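Local coordinates for protein peptide chain release factor subunit 1 (Aeropyrum pernix, PDB 3AGK) that probably directs the release of the finished polypeptide from the ribosome in response to the stop codons UAA, UAG and UGA, at residues E251-A256 and M268-V273. Numbering follows the deposited sequence.
Sequences ELVDVA and MKAEKV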
loop_
_atom_site.group_PDB
_atom_site.type_symbol
_atom_site.label_atom_id
_atom_site.label_comp_id
_atom_site.label_asym_id
_atom_site.label_seq_id
_atom_site.Cartn_x
_atom_site.Cartn_y
_atom_site.Cartn_z
ATOM N N GLU A 251 -11.287 -21.916 2.108
ATOM C CA GLU A 251 -11.856 -22.422 0.865
ATOM C C GLU A 251 -11.013 -21.997 -0.333
ATOM O O GLU A 251 -10.628 -20.833 -0.454
ATOM C CB GLU A 251 -13.286 -21.888 0.704
ATOM C CG GLU A 251 -14.211 -22.751 -0.135
ATOM C CD GLU A 251 -15.105 -23.652 0.703
ATOM O OE1 GLU A 251 -14.657 -24.116 1.775
ATOM O OE2 GLU A 251 -16.257 -23.902 0.282
ATOM N N LEU A 252 -10.733 -22.948 -1.216
ATOM C CA LEU A 252 -10.013 -22.666 -2.443
ATOM C C LEU A 252 -10.989 -22.056 -3.425
ATOM O O LEU A 252 -12.144 -22.467 -3.473
ATOM C CB LEU A 252 -9.443 -23.959 -3.028
ATOM C CG LEU A 252 -8.440 -24.706 -2.149
ATOM C CD1 LEU A 252 -7.868 -25.889 -2.891
ATOM C CD2 LEU A 252 -7.322 -23.783 -1.699
ATOM N N VAL A 253 -10.525 -21.105 -4.230
ATOM C CA VAL A 253 -11.431 -20.367 -5.113
ATOM C C VAL A 253 -11.226 -20.696 -6.583
ATOM O O VAL A 253 -10.116 -20.578 -7.089
ATOM C CB VAL A 253 -11.254 -18.842 -4.933
ATOM C CG1 VAL A 253 -12.109 -18.081 -5.929
ATOM C CG2 VAL A 253 -11.561 -18.435 -3.488
ATOM N N ASP A 254 -12.303 -21.103 -7.256
ATOM C CA ASP A 254 -12.268 -21.410 -8.683
ATOM C C ASP A 254 -12.294 -20.145 -9.505
ATOM O O ASP A 254 -13.213 -19.338 -9.414
ATOM C CB ASP A 254 -13.432 -22.316 -9.079
ATOM C CG ASP A 254 -13.387 -23.640 -8.359
ATOM O OD1 ASP A 254 -12.530 -24.480 -8.735
ATOM O OD2 ASP A 254 -14.179 -23.827 -7.404
ATOM N N VAL A 255 -11.267 -19.979 -10.314
ATOM C CA VAL A 255 -11.090 -18.775 -11.090
ATOM C C VAL A 255 -10.517 -19.212 -12.428
ATOM O O VAL A 255 -9.737 -20.155 -12.494
ATOM C CB VAL A 255 -10.126 -17.853 -10.332
ATOM C CG1 VAL A 255 -9.201 -17.141 -11.245
ATOM C CG2 VAL A 255 -10.903 -16.902 -9.435
ATOM N N ALA A 256 -10.911 -18.528 -13.491
ATOM C CA ALA A 256 -10.554 -18.918 -14.841
ATOM C C ALA A 256 -9.304 -18.228 -15.377
ATOM O O ALA A 256 -8.637 -18.755 -16.266
ATOM C CB ALA A 256 -11.738 -18.670 -15.793
ATOM N N MET A 268 -13.353 -11.192 -5.629
ATOM C CA MET A 268 -14.801 -11.120 -5.658
ATOM C C MET A 268 -15.436 -12.421 -5.173
ATOM O O MET A 268 -16.512 -12.400 -4.602
ATOM C CB MET A 268 -15.330 -10.756 -7.050
ATOM C CG MET A 268 -14.830 -9.410 -7.572
ATOM S SD MET A 268 -15.206 -8.008 -6.474
ATOM C CE MET A 268 -17.016 -7.999 -6.457
ATOM N N LYS A 269 -14.784 -13.556 -5.404
ATOM C CA LYS A 269 -15.429 -14.833 -5.102
ATOM C C LYS A 269 -15.097 -15.341 -3.720
ATOM O O LYS A 269 -15.745 -16.261 -3.231
ATOM C CB LYS A 269 -15.083 -15.887 -6.149
ATOM C CG LYS A 269 -15.800 -15.670 -7.450
ATOM C CD LYS A 269 -15.391 -16.675 -8.498
ATOM C CE LYS A 269 -15.996 -18.040 -8.245
ATOM N NZ LYS A 269 -16.047 -18.817 -9.525
ATOM N N ALA A 270 -14.086 -14.746 -3.094
ATOM C CA ALA A 270 -13.683 -15.145 -1.744
ATOM C C ALA A 270 -14.616 -14.512 -0.705
ATOM O O ALA A 270 -14.194 -13.774 0.187
ATOM C CB ALA A 270 -12.238 -14.752 -1.482
ATOM N N GLU A 271 -15.894 -14.813 -0.818
ATOM C CA GLU A 271 -16.882 -14.102 -0.013
ATOM C C GLU A 271 -16.711 -14.286 1.502
ATOM O O GLU A 271 -17.215 -13.487 2.296
ATOM C CB GLU A 271 -18.298 -14.431 -0.494
ATOM C CG GLU A 271 -18.718 -13.553 -1.674
ATOM C CD GLU A 271 -19.370 -14.322 -2.811
ATOM O OE1 GLU A 271 -20.323 -13.779 -3.414
ATOM O OE2 GLU A 271 -18.927 -15.454 -3.109
ATOM N N LYS A 272 -15.963 -15.309 1.906
ATOM C CA LYS A 272 -15.768 -15.556 3.333
ATOM C C LYS A 272 -14.585 -14.800 3.944
ATOM O O LYS A 272 -14.383 -14.838 5.155
ATOM C CB LYS A 272 -15.688 -17.060 3.637
ATOM C CG LYS A 272 -17.050 -17.761 3.682
ATOM C CD LYS A 272 -18.056 -16.953 4.505
ATOM C CE LYS A 272 -19.375 -17.702 4.735
ATOM N NZ LYS A 272 -19.504 -18.257 6.123
ATOM N N VAL A 273 -13.805 -14.102 3.122
ATOM C CA VAL A 273 -12.717 -13.299 3.680
ATOM C C VAL A 273 -13.115 -11.831 3.889
ATOM O O VAL A 273 -13.473 -11.122 2.951
ATOM C CB VAL A 273 -11.351 -13.500 2.944
ATOM C CG1 VAL A 273 -11.518 -14.271 1.646
ATOM C CG2 VAL A 273 -10.585 -12.183 2.763
#
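Val253 and Lys269 are brought together by two torsions: Val253 turns CG1 opposite its own backbone N (chi1 175°), and the Lys269 chain, extended at chi2 and chi4, bends at chi3 (75°), which carries the amine to the carbonyl oxygen of Asp254. The contact joins the short edge segment 253-254 of the mixed sheet in eRF1 domain 2 to the end of helix 259-269, the next helix in the chain. Segment 253-254 runs parallel to strand 219-226, and backbone hydrogen bonds join Val253 to Val224 and Gly226. The apolar part is small: Val253 CG1 lies 3.7 Å from Lys269 CB, and Val253 CG2 approaches Ala270 CB at 4.2 Å. Val253 and Ala270 both also touch Ile223, so the patch continues onto strand 219-226. At Ala270 the chain leaves helical geometry as the centre of an inverse gamma turn, marked by a weak Glu271 N to Lys269 O bond, and a type I turn follows, with Val273 N bonded to Ala270 O at 3.0 Å. The carboxylate of Asp254 makes a salt bridge with Lys231, whereas Lys269 NZ is 5.8 Å from Asp254 OD2, too far for a salt bridge, and bonds to the backbone oxygen. That amine donates to Asp254 O at 2.9 Å, with a C=O...N angle of 148° and tilted from the carbonyl plane, with Lys269 CE 3.3 Å from Asp254 O.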